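Local structure of esterase (Thermotoga maritima, 3DOH) at residues 21-26 against 67-72; 27-32 against 116-121; 144-149 against 159-164; 266-271 against 292-297; 316-321 against 356-361. The protein hydrolyses carboxylic esters as a heat-stable esterase in which an immunoglobulin-like domain precedes an alpha/beta-hydrolase domain. One frame throughout, in Å; residues are numbered along the deposited sequence.

In the fold
Contacts 1 and 2 belong to the immunoglobulin-like domain and share strand 19-29, their centres about 16 Å apart; both are partly buried and join a strand to a loop without any hydrogen bond between the two. Contacts 3 and 4 both lie in the sheet of the hydrolase domain, one in the partly exposed hairpin at its border, the other wholly buried between parallel inner strands, and both are tied by backbone bonds. Contact 5, partly buried, joins two loops through a histidine-carboxylate pair and a water. Contacts 4 and 5 meet, S271 OG lying 3.1 Å from H359 NE2, and share a sulfate. Contacts 1 and 5, apart within one chain, meet between subunits.

Contact 1. Residues 21-26 against 67-72; sequences KVCAVV and GGLSFS
L69 reaches from its loop to strand 19-29 and sets the two methyls of its fork against neighbouring residues. CD2 of L69 rests on CB of A24 at 3.6 Å, while its CD1 approaches SG of C23 more loosely, at 4.3 Å. Chi1 of -62° sets CG of L69 anti to the carbonyl carbon, and the methyls beyond it reach the strand. That two successive strand residues receive one leucine is consistent with a classic beta bulge, in which C23 and A24 both pair with I12 on strand 8-16; both CB atoms point to the loop. Further along, V26 meets backbone rather than side chain. Its CG2 lies 3.8 Å from G67 O and its CG1 3.9 Å from the same oxygen, so the valine fork straddles a carbonyl. G67 has a positive phi of 109°, a conformation natural to glycine. V25, between these residues, turns the other way, onto V112. L69 also packs on K348 of a neighbouring subunit, and S72 OG bonds to P320 O of that subunit. The contact thus lays the loop between strands 53-64 and 80-85 against bulged strand 19-29, within the immunoglobulin-like N-terminal domain.

Contact 2. Residues 27-32 against 116-121; sequences IEYPVE and VPIFDV
Y29 and I118 reach toward each other tip to tip, CD1 of I118 lying 4.0 Å from CZ of Y29. The methyl stands over one face of the phenol ring, displaced toward the rim, and the opposite face carries CG2 of I27 from the same strand, 3.6 Å above the plane. A second apolar touch lies beyond the corner that the chain turns at P30 and V31. There CB of E32 meets both branches of V121, CG1 at 3.6 Å and CG2 at 3.9 Å, the two side chains crossing obliquely. CB of D120 is set 3.5 Å from the carbonyl O of E32; the modelled approach of V31 to the D120 carboxylate is too close to be trusted. In the next shell, Y29 OH bonds to Q114 OE1, E32 OE2 to N65 ND2, and D120 OD1 to the backbone N of D122. F129 and F43 pack beside Y29. Since no hydrogen bond runs between 27-32 and 116-121, what joins them is van der Waals contact alone, and the polar ends of Y29, E32 and D120 find their hydrogen-bond partners outside the two segments.

Contact 3. Residues 144-149 against 159-164; sequences FLAFTF and PYRLFV. With SO4 (sulfate ion), chain G.
F147 and Y160 form a hydrogen-bonded pair of this antiparallel hairpin, Y160 N giving to F147 O at 2.8 Å and F147 N to Y160 O at 2.9 Å. On the face bearing these two side chains, CB of F147 sits over the Y160 ring, 3.7 Å from its centroid and displaced toward the rim. Chi1 of 70° sets Y160 CG between its backbone N and carbonyl carbon, and the ring beyond turns a face to F147 CB. The opposite face has its own CH-pi contact: CB of F163 stands over the centre of the F144 ring, 3.8 Å from the centroid. Beside it R161, its chain bent at chi2 and chi3, brings NH2 to F144 O at 3.0 Å, an oxygen tilted 25° from the guanidinium plane, with a weak second bond from NE. Packing slackens toward solvent. On the face of F147, itself exposed although Y160 is buried, L145 touches V164 only through CD1 and CG2 at 4.3 Å. On the other, A146 and T148 are exposed, and the guanidinium makes weak bonds to a sulfate, probably from the crystallisation liquor, which H138 binds too. A firmer partner of R161 NH1 is N190 O. Strand 144-150 borders its sheet within the chain; strand 157-163 pairs on its other side with 215-219, helix 242-257 packs against F149 and Y160, and helix 192-195 against F144 and R161.

Contact 4. Residues 266-271 against 292-297; sequences YITGLS and IPICGG. With SO4 (sulfate ion), chain C.
With its hydroxyl anti to the backbone N (chi1 179°), T268 directs OG1 at the carbonyl O of I292, a hydrogen bond modelled so short that its length is doubtful. T268 OG1 also bonds to Y366 OH, which ties the strand to helix 362-366. S271, at the end of the same strand, likewise has OG anti to N (chi1 -172°), which sets OG beside a sulfate, 2.6 Å from its O4 and 2.7 Å from its O3. Along the parallel strands backbone bonds run from I292 N to I267 O at 2.9 Å, I294 N to G269 O at 3.0 Å, and S271 N to I294 O at 2.7 Å. On the face bearing T268 and L270, CD1 of I294 comes 3.8 Å from T268 OG1, and CB of L270 lies 4.0 Å from CB of I294. W362 covers L270, I294 and C295 there. The other face takes helix 272-283, which packs on I267 and P293 and makes the crossover of a beta-alpha-beta unit. S271 has a positive phi of 68° and stands immediately before that helix in a GxSxG sequence. This is consistent with the nucleophile elbow of alpha/beta hydrolases, and the sulfate, probably from the crystallisation liquor, lies at this probable active site, also bonded to A183 N.

Contact 5. Residues 316-321 against 356-361; sequences AEDDPV and WDPHGS. With SO4 (sulfate ion), chain C.
H359 lies alongside D319, both side chains pointing the same way, and CG of the histidine is anti to its backbone N (chi1 179°). Its CB passes 3.6 Å from D319 OD1, and its CG lies 3.7 Å from V321 CG2. One face of the imidazole is taken by V321, whose CB stands over the ring centre, 3.7 Å from the centroid. In the ring plane ND1 donates to D319 OD2 at 2.7 Å with an N-H...O angle of 161°; it arrives on the syn side of the oxygen, 31° out of the carboxylate plane. Such a histidine-carboxylate bond, with S271 OG near the other ring nitrogen, is consistent with the Ser-His-Asp triad of alpha/beta hydrolases. H359 CE1 is 3.4 Å from D319 OD2, and at the tip NE2 bonds to O4 of the sulfate at 2.6 Å, also near the ring plane. Two Asx turns flank the pair: D319 OD1 accepts from V321 N, and D357 OD1 from H359 N. A water gives further hold on D319 OD2, donating to it at 3.1 Å and to P358 O, while accepting from A316 N and S361 OG. Nearby, CD of P320 touches CG of P358.

Contact 1. Residues 21-26 against 67-72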
# COMPACT_ATOMS: atom_id res chain seq x y z
N LYS A 21 27.13 -10.32 9.36
CA LYS A 21 25.83 -10.92 9.16
C LYS A 21 26.06 -12.24 8.47
O LYS A 21 27.02 -12.39 7.71
CB LYS A 21 24.93 -10.09 8.25
CG LYS A 21 24.59 -8.61 8.60
CD LYS A 21 23.57 -8.11 7.55
CE LYS A 21 23.08 -6.72 7.81
NZ LYS A 21 22.26 -6.67 9.04
N VAL A 22 25.16 -13.18 8.72
CA VAL A 22 25.10 -14.40 7.93
C VAL A 22 24.36 -14.05 6.62
O VAL A 22 23.15 -13.74 6.64
CB VAL A 22 24.31 -15.52 8.65
CG1 VAL A 22 24.47 -16.79 7.90
CG2 VAL A 22 24.77 -15.71 10.05
N CYS A 23 25.08 -14.14 5.50
CA CYS A 23 24.58 -13.73 4.19
C CYS A 23 24.30 -14.93 3.30
O CYS A 23 23.54 -14.84 2.35
CB CYS A 23 25.57 -12.79 3.51
SG CYS A 23 27.13 -13.57 3.10
N ALA A 24 24.90 -16.07 3.59
CA ALA A 24 24.55 -17.23 2.79
C ALA A 24 24.66 -18.53 3.56
O ALA A 24 25.28 -18.59 4.62
CB ALA A 24 25.36 -17.26 1.52
N VAL A 25 24.00 -19.55 3.05
CA VAL A 25 24.13 -20.88 3.56
C VAL A 25 24.52 -21.72 2.36
O VAL A 25 23.86 -21.67 1.31
CB VAL A 25 22.79 -21.35 4.17
CG1 VAL A 25 22.74 -22.84 4.24
CG2 VAL A 25 22.58 -20.75 5.55
N VAL A 26 25.62 -22.45 2.50
CA VAL A 26 26.10 -23.36 1.45
C VAL A 26 25.98 -24.83 1.86
O VAL A 26 26.52 -25.25 2.90
CB VAL A 26 27.57 -23.06 1.08
CG1 VAL A 26 28.13 -24.13 0.18
CG2 VAL A 26 27.70 -21.70 0.38
N GLY A 67 32.41 -23.52 -3.42
CA GLY A 67 32.00 -23.60 -2.01
C GLY A 67 31.79 -22.23 -1.38
O GLY A 67 31.40 -22.13 -0.21
N GLY A 68 32.06 -21.19 -2.15
CA GLY A 68 31.84 -19.83 -1.71
C GLY A 68 30.70 -19.22 -2.47
O GLY A 68 29.77 -19.90 -2.93
N LEU A 69 30.75 -17.91 -2.63
CA LEU A 69 29.61 -17.23 -3.20
C LEU A 69 29.62 -17.16 -4.72
O LEU A 69 28.75 -16.54 -5.28
CB LEU A 69 29.47 -15.83 -2.58
CG LEU A 69 29.24 -15.71 -1.07
CD1 LEU A 69 28.78 -14.29 -0.77
CD2 LEU A 69 28.21 -16.72 -0.56
N SER A 70 30.56 -17.80 -5.39
CA SER A 70 30.76 -17.51 -6.83
C SER A 70 29.69 -18.14 -7.72
O SER A 70 29.28 -19.30 -7.50
CB SER A 70 32.17 -17.91 -7.32
OG SER A 70 32.22 -19.26 -7.76
N PHE A 71 29.23 -17.37 -8.71
CA PHE A 71 28.17 -17.80 -9.61
C PHE A 71 28.47 -17.37 -11.04
O PHE A 71 28.57 -16.18 -11.30
CB PHE A 71 26.85 -17.18 -9.16
CG PHE A 71 25.75 -17.20 -10.20
CD1 PHE A 71 25.26 -18.41 -10.72
CD2 PHE A 71 25.15 -16.00 -10.62
CE1 PHE A 71 24.20 -18.41 -11.68
CE2 PHE A 71 24.09 -15.97 -11.58
CZ PHE A 71 23.61 -17.18 -12.11
N SER A 72 28.59 -18.33 -11.96
CA SER A 72 28.58 -17.99 -13.38
C SER A 72 27.33 -18.49 -14.08
O SER A 72 26.99 -19.65 -13.91
CB SER A 72 29.80 -18.57 -14.11
OG SER A 72 29.77 -18.19 -15.50

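Contact 2. Residues 27-32 against 116-121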
# COMPACT_ATOMS: atom_id res chain seq x y z
N ILE A 27 25.31 -25.61 1.04
CA ILE A 27 25.12 -27.04 1.32
C ILE A 27 26.00 -27.84 0.38
O ILE A 27 25.95 -27.62 -0.82
CB ILE A 27 23.64 -27.48 1.12
CG1 ILE A 27 22.68 -26.51 1.86
CG2 ILE A 27 23.49 -28.97 1.49
CD1 ILE A 27 21.26 -26.46 1.36
N GLU A 28 26.83 -28.73 0.92
CA GLU A 28 27.64 -29.63 0.08
C GLU A 28 26.90 -30.95 -0.05
O GLU A 28 26.79 -31.72 0.92
CB GLU A 28 29.06 -29.87 0.63
CG GLU A 28 29.88 -30.85 -0.25
CD GLU A 28 31.39 -30.90 0.07
OE1 GLU A 28 31.82 -30.93 1.24
OE2 GLU A 28 32.17 -30.91 -0.91
N TYR A 29 26.38 -31.18 -1.24
CA TYR A 29 25.67 -32.40 -1.57
C TYR A 29 26.62 -33.56 -1.94
O TYR A 29 27.74 -33.32 -2.38
CB TYR A 29 24.70 -32.10 -2.71
CG TYR A 29 23.41 -31.48 -2.20
CD1 TYR A 29 22.40 -32.27 -1.65
CD2 TYR A 29 23.22 -30.09 -2.24
CE1 TYR A 29 21.21 -31.71 -1.18
CE2 TYR A 29 22.03 -29.52 -1.78
CZ TYR A 29 21.03 -30.33 -1.25
OH TYR A 29 19.86 -29.77 -0.77
N PRO A 30 26.16 -34.83 -1.74
CA PRO A 30 27.02 -35.99 -2.11
C PRO A 30 27.36 -36.08 -3.62
O PRO A 30 28.46 -36.47 -3.96
CB PRO A 30 26.22 -37.21 -1.59
CG PRO A 30 25.21 -36.67 -0.62
CD PRO A 30 24.88 -35.30 -1.16
N VAL A 31 26.43 -35.70 -4.51
CA VAL A 31 26.78 -35.44 -5.92
C VAL A 31 26.70 -33.98 -6.29
O VAL A 31 26.41 -33.10 -5.46
CB VAL A 31 25.89 -36.15 -6.93
CG1 VAL A 31 26.73 -37.12 -7.82
CG2 VAL A 31 24.67 -36.81 -6.24
N GLU A 32 26.98 -33.73 -7.57
CA GLU A 32 26.83 -32.42 -8.14
C GLU A 32 25.33 -32.20 -8.28
O GLU A 32 24.55 -33.12 -8.05
CB GLU A 32 27.55 -32.31 -9.51
CG GLU A 32 29.05 -31.95 -9.49
CD GLU A 32 29.54 -31.27 -10.81
OE1 GLU A 32 28.72 -31.02 -11.73
OE2 GLU A 32 30.75 -30.97 -10.92
N VAL A 116 11.72 -30.14 -0.80
CA VAL A 116 11.16 -30.92 -1.86
C VAL A 116 12.33 -31.66 -2.47
O VAL A 116 13.49 -31.24 -2.28
CB VAL A 116 10.56 -30.02 -2.93
CG1 VAL A 116 9.32 -29.33 -2.41
CG2 VAL A 116 11.60 -29.03 -3.48
N PRO A 117 12.05 -32.74 -3.21
CA PRO A 117 13.16 -33.43 -3.83
C PRO A 117 13.82 -32.47 -4.81
O PRO A 117 13.21 -31.48 -5.17
CB PRO A 117 12.49 -34.61 -4.53
CG PRO A 117 11.18 -34.78 -3.82
CD PRO A 117 10.76 -33.38 -3.54
N ILE A 118 15.06 -32.73 -5.22
CA ILE A 118 15.72 -31.91 -6.24
C ILE A 118 16.47 -32.75 -7.26
O ILE A 118 16.89 -33.89 -6.98
CB ILE A 118 16.70 -30.87 -5.66
CG1 ILE A 118 17.71 -31.56 -4.73
CG2 ILE A 118 15.95 -29.72 -5.00
CD1 ILE A 118 19.10 -30.89 -4.68
N PHE A 119 16.63 -32.18 -8.45
CA PHE A 119 17.23 -32.91 -9.55
C PHE A 119 18.75 -32.87 -9.39
O PHE A 119 19.31 -31.81 -9.06
CB PHE A 119 16.76 -32.34 -10.91
CG PHE A 119 15.33 -32.74 -11.27
CD1 PHE A 119 15.02 -34.06 -11.65
CD2 PHE A 119 14.29 -31.79 -11.24
CE1 PHE A 119 13.70 -34.44 -11.98
CE2 PHE A 119 12.96 -32.14 -11.57
CZ PHE A 119 12.67 -33.46 -11.95
N ASP A 120 19.43 -34.01 -9.57
CA ASP A 120 20.90 -33.99 -9.68
C ASP A 120 21.42 -34.34 -11.10
O ASP A 120 20.65 -34.74 -12.00
CB ASP A 120 21.58 -34.80 -8.56
CG ASP A 120 21.97 -36.19 -8.99
OD1 ASP A 120 21.50 -36.63 -10.06
OD2 ASP A 120 22.75 -36.85 -8.26
N VAL A 121 22.74 -34.21 -11.28
CA VAL A 121 23.38 -34.35 -12.60
C VAL A 121 23.38 -35.79 -13.13
O VAL A 121 23.52 -36.01 -14.34
CB VAL A 121 24.83 -33.77 -12.63
CG1 VAL A 121 24.87 -32.40 -11.95
CG2 VAL A 121 25.85 -34.73 -11.98

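Contact 3. Residues 144-149 against 159-164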
# COMPACT_ATOMS: atom_id res chain seq x y z
N PHE A 144 42.62 -13.08 8.43
CA PHE A 144 43.36 -12.42 9.50
C PHE A 144 43.72 -13.51 10.46
O PHE A 144 42.86 -14.07 11.15
CB PHE A 144 42.46 -11.46 10.31
CG PHE A 144 42.16 -10.16 9.64
CD1 PHE A 144 41.44 -10.13 8.44
CD2 PHE A 144 42.58 -8.96 10.21
CE1 PHE A 144 41.16 -8.94 7.79
CE2 PHE A 144 42.30 -7.72 9.57
CZ PHE A 144 41.57 -7.72 8.35
N LEU A 145 45.01 -13.81 10.52
CA LEU A 145 45.58 -14.66 11.56
C LEU A 145 45.30 -14.12 12.95
O LEU A 145 45.24 -12.91 13.15
CB LEU A 145 47.09 -14.71 11.35
CG LEU A 145 47.49 -15.27 9.99
CD1 LEU A 145 48.90 -14.87 9.65
CD2 LEU A 145 47.27 -16.78 10.02
N ALA A 146 45.11 -15.02 13.89
CA ALA A 146 44.90 -14.66 15.30
C ALA A 146 46.21 -14.81 16.06
O ALA A 146 46.94 -15.77 15.86
CB ALA A 146 43.81 -15.51 15.92
N PHE A 147 46.51 -13.84 16.91
CA PHE A 147 47.70 -13.87 17.74
C PHE A 147 47.31 -13.25 19.06
O PHE A 147 46.29 -12.55 19.13
CB PHE A 147 48.84 -13.07 17.09
CG PHE A 147 49.42 -13.73 15.88
CD1 PHE A 147 50.09 -14.95 15.97
CD2 PHE A 147 49.32 -13.14 14.62
CE1 PHE A 147 50.65 -15.56 14.82
CE2 PHE A 147 49.86 -13.74 13.46
CZ PHE A 147 50.53 -14.93 13.56
N THR A 148 48.09 -13.51 20.10
CA THR A 148 48.02 -12.78 21.39
C THR A 148 49.40 -12.28 21.69
O THR A 148 50.37 -12.97 21.37
CB THR A 148 47.64 -13.68 22.53
OG1 THR A 148 46.66 -14.61 22.08
CG2 THR A 148 47.05 -12.89 23.63
N PHE A 149 49.52 -11.09 22.27
CA PHE A 149 50.80 -10.57 22.63
C PHE A 149 50.76 -10.38 24.11
O PHE A 149 49.74 -9.97 24.66
CB PHE A 149 51.01 -9.24 21.90
CG PHE A 149 52.07 -8.35 22.51
CD1 PHE A 149 53.40 -8.52 22.17
CD2 PHE A 149 51.73 -7.33 23.37
CE1 PHE A 149 54.37 -7.68 22.70
CE2 PHE A 149 52.69 -6.49 23.91
CZ PHE A 149 54.01 -6.67 23.57
N PRO A 159 44.87 -9.66 22.66
CA PRO A 159 44.64 -10.45 21.45
C PRO A 159 44.61 -9.52 20.22
O PRO A 159 44.13 -8.36 20.32
CB PRO A 159 43.26 -11.09 21.70
CG PRO A 159 42.86 -10.70 23.09
CD PRO A 159 43.62 -9.47 23.43
N TYR A 160 45.14 -10.01 19.09
CA TYR A 160 45.05 -9.25 17.85
C TYR A 160 44.91 -10.09 16.59
O TYR A 160 45.22 -11.28 16.57
CB TYR A 160 46.21 -8.27 17.73
CG TYR A 160 47.58 -8.88 17.50
CD1 TYR A 160 48.35 -9.39 18.58
CD2 TYR A 160 48.13 -8.92 16.21
CE1 TYR A 160 49.63 -9.93 18.36
CE2 TYR A 160 49.40 -9.45 15.98
CZ TYR A 160 50.14 -9.95 17.06
OH TYR A 160 51.39 -10.47 16.80
N ARG A 161 44.38 -9.46 15.56
CA ARG A 161 44.16 -10.12 14.29
C ARG A 161 45.00 -9.33 13.32
O ARG A 161 44.96 -8.10 13.35
CB ARG A 161 42.68 -10.05 13.84
CG ARG A 161 41.63 -10.68 14.75
CD ARG A 161 41.71 -12.18 14.89
NE ARG A 161 41.33 -12.93 13.70
CZ ARG A 161 40.38 -13.87 13.63
NH1 ARG A 161 39.66 -14.22 14.70
NH2 ARG A 161 40.15 -14.46 12.47
N LEU A 162 45.71 -10.03 12.46
CA LEU A 162 46.62 -9.40 11.50
C LEU A 162 46.41 -9.97 10.11
O LEU A 162 46.41 -11.17 9.96
CB LEU A 162 48.07 -9.68 11.92
CG LEU A 162 49.18 -9.33 10.92
CD1 LEU A 162 49.53 -7.84 11.00
CD2 LEU A 162 50.41 -10.17 11.23
N PHE A 163 46.23 -9.11 9.12
CA PHE A 163 46.13 -9.54 7.70
C PHE A 163 47.49 -9.40 7.05
O PHE A 163 48.11 -8.36 7.10
CB PHE A 163 45.10 -8.67 6.93
CG PHE A 163 44.95 -8.98 5.43
CD1 PHE A 163 43.98 -9.92 4.98
CD2 PHE A 163 45.69 -8.27 4.47
CE1 PHE A 163 43.77 -10.16 3.58
CE2 PHE A 163 45.51 -8.51 3.08
CZ PHE A 163 44.54 -9.47 2.63
N VAL A 164 47.95 -10.46 6.43
CA VAL A 164 49.20 -10.42 5.70
C VAL A 164 48.88 -10.50 4.19
O VAL A 164 48.16 -11.38 3.78
CB VAL A 164 50.10 -11.62 6.17
CG1 VAL A 164 51.35 -11.82 5.30
CG2 VAL A 164 50.47 -11.45 7.67
S SO4 G . 38.19 -17.43 11.84
O1 SO4 G . 37.91 -16.70 13.07
O2 SO4 G . 38.05 -18.86 12.15
O3 SO4 G . 39.54 -17.14 11.34
O4 SO4 G . 37.21 -17.06 10.80

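Contact 4. Residues 266-271 against 292-297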
# COMPACT_ATOMS: atom_id res chain seq x y z
N TYR A 266 49.61 3.59 8.84
CA TYR A 266 48.45 4.44 8.93
C TYR A 266 47.66 3.97 10.13
O TYR A 266 47.87 2.88 10.64
CB TYR A 266 47.63 4.24 7.69
CG TYR A 266 48.40 4.47 6.38
CD1 TYR A 266 49.12 5.64 6.16
CD2 TYR A 266 48.35 3.55 5.32
CE1 TYR A 266 49.79 5.87 4.97
CE2 TYR A 266 49.02 3.78 4.12
CZ TYR A 266 49.74 4.94 3.96
OH TYR A 266 50.42 5.22 2.77
N ILE A 267 46.76 4.80 10.61
CA ILE A 267 45.98 4.42 11.78
C ILE A 267 44.59 5.07 11.79
O ILE A 267 44.47 6.26 11.54
CB ILE A 267 46.72 4.76 13.10
CG1 ILE A 267 45.93 4.24 14.31
CG2 ILE A 267 47.04 6.26 13.19
CD1 ILE A 267 46.82 3.98 15.52
N THR A 268 43.57 4.26 12.09
CA THR A 268 42.21 4.70 12.16
C THR A 268 41.48 3.89 13.24
O THR A 268 41.86 2.75 13.55
CB THR A 268 41.47 4.57 10.77
OG1 THR A 268 40.09 5.00 10.89
CG2 THR A 268 41.52 3.14 10.25
N GLY A 269 40.43 4.49 13.79
CA GLY A 269 39.57 3.84 14.74
C GLY A 269 38.37 4.74 14.95
O GLY A 269 38.37 5.90 14.55
N LEU A 270 37.33 4.20 15.59
CA LEU A 270 36.08 4.93 15.77
C LEU A 270 35.71 5.02 17.24
O LEU A 270 35.87 4.06 17.99
CB LEU A 270 34.96 4.26 14.98
CG LEU A 270 34.74 2.77 15.24
CD1 LEU A 270 35.85 1.95 14.59
CD2 LEU A 270 34.66 2.48 16.73
N SER A 271 35.21 6.18 17.65
CA SER A 271 34.60 6.32 18.97
C SER A 271 35.68 6.17 20.05
O SER A 271 36.58 7.01 20.11
CB SER A 271 33.47 5.30 19.09
OG SER A 271 32.75 5.52 20.27
N ILE A 292 42.99 8.42 10.34
CA ILE A 292 41.56 8.74 10.18
C ILE A 292 40.85 8.44 11.52
O ILE A 292 40.43 7.30 11.78
CB ILE A 292 40.91 7.96 9.01
CG1 ILE A 292 41.68 8.20 7.71
CG2 ILE A 292 39.40 8.25 8.88
CD1 ILE A 292 41.34 7.19 6.57
N PRO A 293 40.76 9.45 12.39
CA PRO A 293 39.98 9.40 13.62
C PRO A 293 38.49 9.73 13.48
O PRO A 293 38.13 10.89 13.22
CB PRO A 293 40.65 10.45 14.48
CG PRO A 293 41.19 11.43 13.53
CD PRO A 293 41.53 10.69 12.28
N ILE A 294 37.65 8.72 13.71
CA ILE A 294 36.21 8.80 13.51
C ILE A 294 35.53 8.93 14.85
O ILE A 294 35.74 8.07 15.73
CB ILE A 294 35.69 7.54 12.78
CG1 ILE A 294 36.35 7.44 11.42
CG2 ILE A 294 34.18 7.60 12.57
CD1 ILE A 294 36.44 6.06 10.95
N CYS A 295 34.71 9.97 15.01
CA CYS A 295 34.08 10.27 16.28
C CYS A 295 35.00 9.93 17.44
O CYS A 295 34.86 8.89 18.08
CB CYS A 295 32.76 9.49 16.42
SG CYS A 295 32.90 7.73 16.06
N GLY A 296 35.96 10.82 17.71
CA GLY A 296 36.74 10.72 18.92
C GLY A 296 37.04 12.07 19.53
O GLY A 296 36.40 13.07 19.20
N GLY A 297 38.02 12.11 20.43
CA GLY A 297 38.33 13.32 21.17
C GLY A 297 39.78 13.37 21.61
O GLY A 297 40.55 12.44 21.37
S SO4 C . 31.51 2.60 20.77
O1 SO4 C . 30.68 2.12 21.87
O2 SO4 C . 31.61 1.47 19.79
O3 SO4 C . 32.81 3.05 21.32
O4 SO4 C . 30.89 3.74 20.14

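Contact 5. Residues 316-321 against 356-361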
# COMPACT_ATOMS: atom_id res chain seq x y z
N ALA A 316 29.59 12.93 12.97
CA ALA A 316 28.27 13.38 12.53
C ALA A 316 27.84 14.46 13.47
O ALA A 316 28.00 14.32 14.70
CB ALA A 316 27.27 12.26 12.54
N GLU A 317 27.28 15.53 12.89
CA GLU A 317 26.80 16.70 13.62
C GLU A 317 25.92 16.38 14.83
O GLU A 317 26.06 16.98 15.90
CB GLU A 317 26.03 17.60 12.68
CG GLU A 317 25.67 18.93 13.30
CD GLU A 317 24.39 18.86 14.12
OE1 GLU A 317 23.64 17.87 14.01
OE2 GLU A 317 24.14 19.78 14.90
N ASP A 318 25.01 15.43 14.63
CA ASP A 318 24.07 15.02 15.67
C ASP A 318 24.46 13.74 16.38
O ASP A 318 23.56 13.02 16.81
CB ASP A 318 22.66 14.83 15.08
CG ASP A 318 22.66 14.03 13.81
OD1 ASP A 318 23.74 13.63 13.31
OD2 ASP A 318 21.58 13.81 13.27
N ASP A 319 25.76 13.41 16.48
CA ASP A 319 26.18 12.26 17.29
C ASP A 319 25.75 12.51 18.75
O ASP A 319 26.23 13.46 19.36
CB ASP A 319 27.70 12.01 17.18
CG ASP A 319 28.20 10.80 18.02
OD1 ASP A 319 27.54 10.36 18.98
OD2 ASP A 319 29.30 10.31 17.73
N PRO A 320 24.84 11.68 19.30
CA PRO A 320 24.35 11.88 20.66
C PRO A 320 25.22 11.24 21.76
O PRO A 320 24.94 11.41 22.95
CB PRO A 320 23.00 11.18 20.64
CG PRO A 320 23.22 10.02 19.74
CD PRO A 320 24.23 10.49 18.69
N VAL A 321 26.24 10.48 21.35
CA VAL A 321 27.15 9.79 22.28
C VAL A 321 28.45 10.61 22.46
O VAL A 321 28.86 10.86 23.59
CB VAL A 321 27.52 8.35 21.74
CG1 VAL A 321 28.57 7.65 22.64
CG2 VAL A 321 26.28 7.51 21.54
N TRP A 356 20.87 4.82 9.80
CA TRP A 356 22.01 4.57 10.68
C TRP A 356 21.83 5.42 11.91
O TRP A 356 21.42 6.59 11.80
CB TRP A 356 23.34 4.94 9.97
CG TRP A 356 23.64 4.14 8.71
CD1 TRP A 356 23.41 2.79 8.51
CD2 TRP A 356 24.25 4.62 7.48
NE1 TRP A 356 23.82 2.42 7.24
CE2 TRP A 356 24.33 3.52 6.59
CE3 TRP A 356 24.73 5.87 7.04
CZ2 TRP A 356 24.86 3.63 5.30
CZ3 TRP A 356 25.25 5.97 5.75
CH2 TRP A 356 25.32 4.86 4.91
N ASP A 357 22.10 4.83 13.07
CA ASP A 357 22.27 5.56 14.31
C ASP A 357 23.32 6.69 14.08
O ASP A 357 24.40 6.41 13.53
CB ASP A 357 22.75 4.56 15.37
CG ASP A 357 22.92 5.19 16.76
OD1 ASP A 357 23.76 6.14 16.92
OD2 ASP A 357 22.21 4.71 17.70
N PRO A 358 23.03 7.98 14.47
CA PRO A 358 24.06 8.98 14.10
C PRO A 358 25.42 8.80 14.79
O PRO A 358 26.37 9.43 14.40
CB PRO A 358 23.41 10.36 14.44
CG PRO A 358 22.22 10.09 15.19
CD PRO A 358 21.89 8.60 15.16
N HIS A 359 25.53 7.96 15.79
CA HIS A 359 26.85 7.72 16.37
C HIS A 359 27.75 6.89 15.42
O HIS A 359 28.97 7.14 15.35
CB HIS A 359 26.76 7.11 17.77
CG HIS A 359 28.09 6.82 18.38
ND1 HIS A 359 29.12 7.73 18.37
CD2 HIS A 359 28.56 5.73 19.02
CE1 HIS A 359 30.18 7.21 18.96
NE2 HIS A 359 29.86 5.99 19.38
N GLY A 360 27.15 5.98 14.66
CA GLY A 360 27.89 5.13 13.72
C GLY A 360 28.51 5.79 12.50
O GLY A 360 28.51 5.21 11.42
N SER A 361 29.09 6.97 12.64
CA SER A 361 29.59 7.67 11.47
C SER A 361 30.73 6.92 10.79
O SER A 361 31.20 7.34 9.73
CB SER A 361 29.99 9.11 11.80
OG SER A 361 30.75 9.18 12.98
S SO4 C . 31.51 2.60 20.77
O1 SO4 C . 30.68 2.12 21.87
O2 SO4 C . 31.61 1.47 19.79
O3 SO4 C . 32.81 3.05 21.32
O4 SO4 C . 30.89 3.74 20.14
O HOH W 1 29.32 10.58 14.63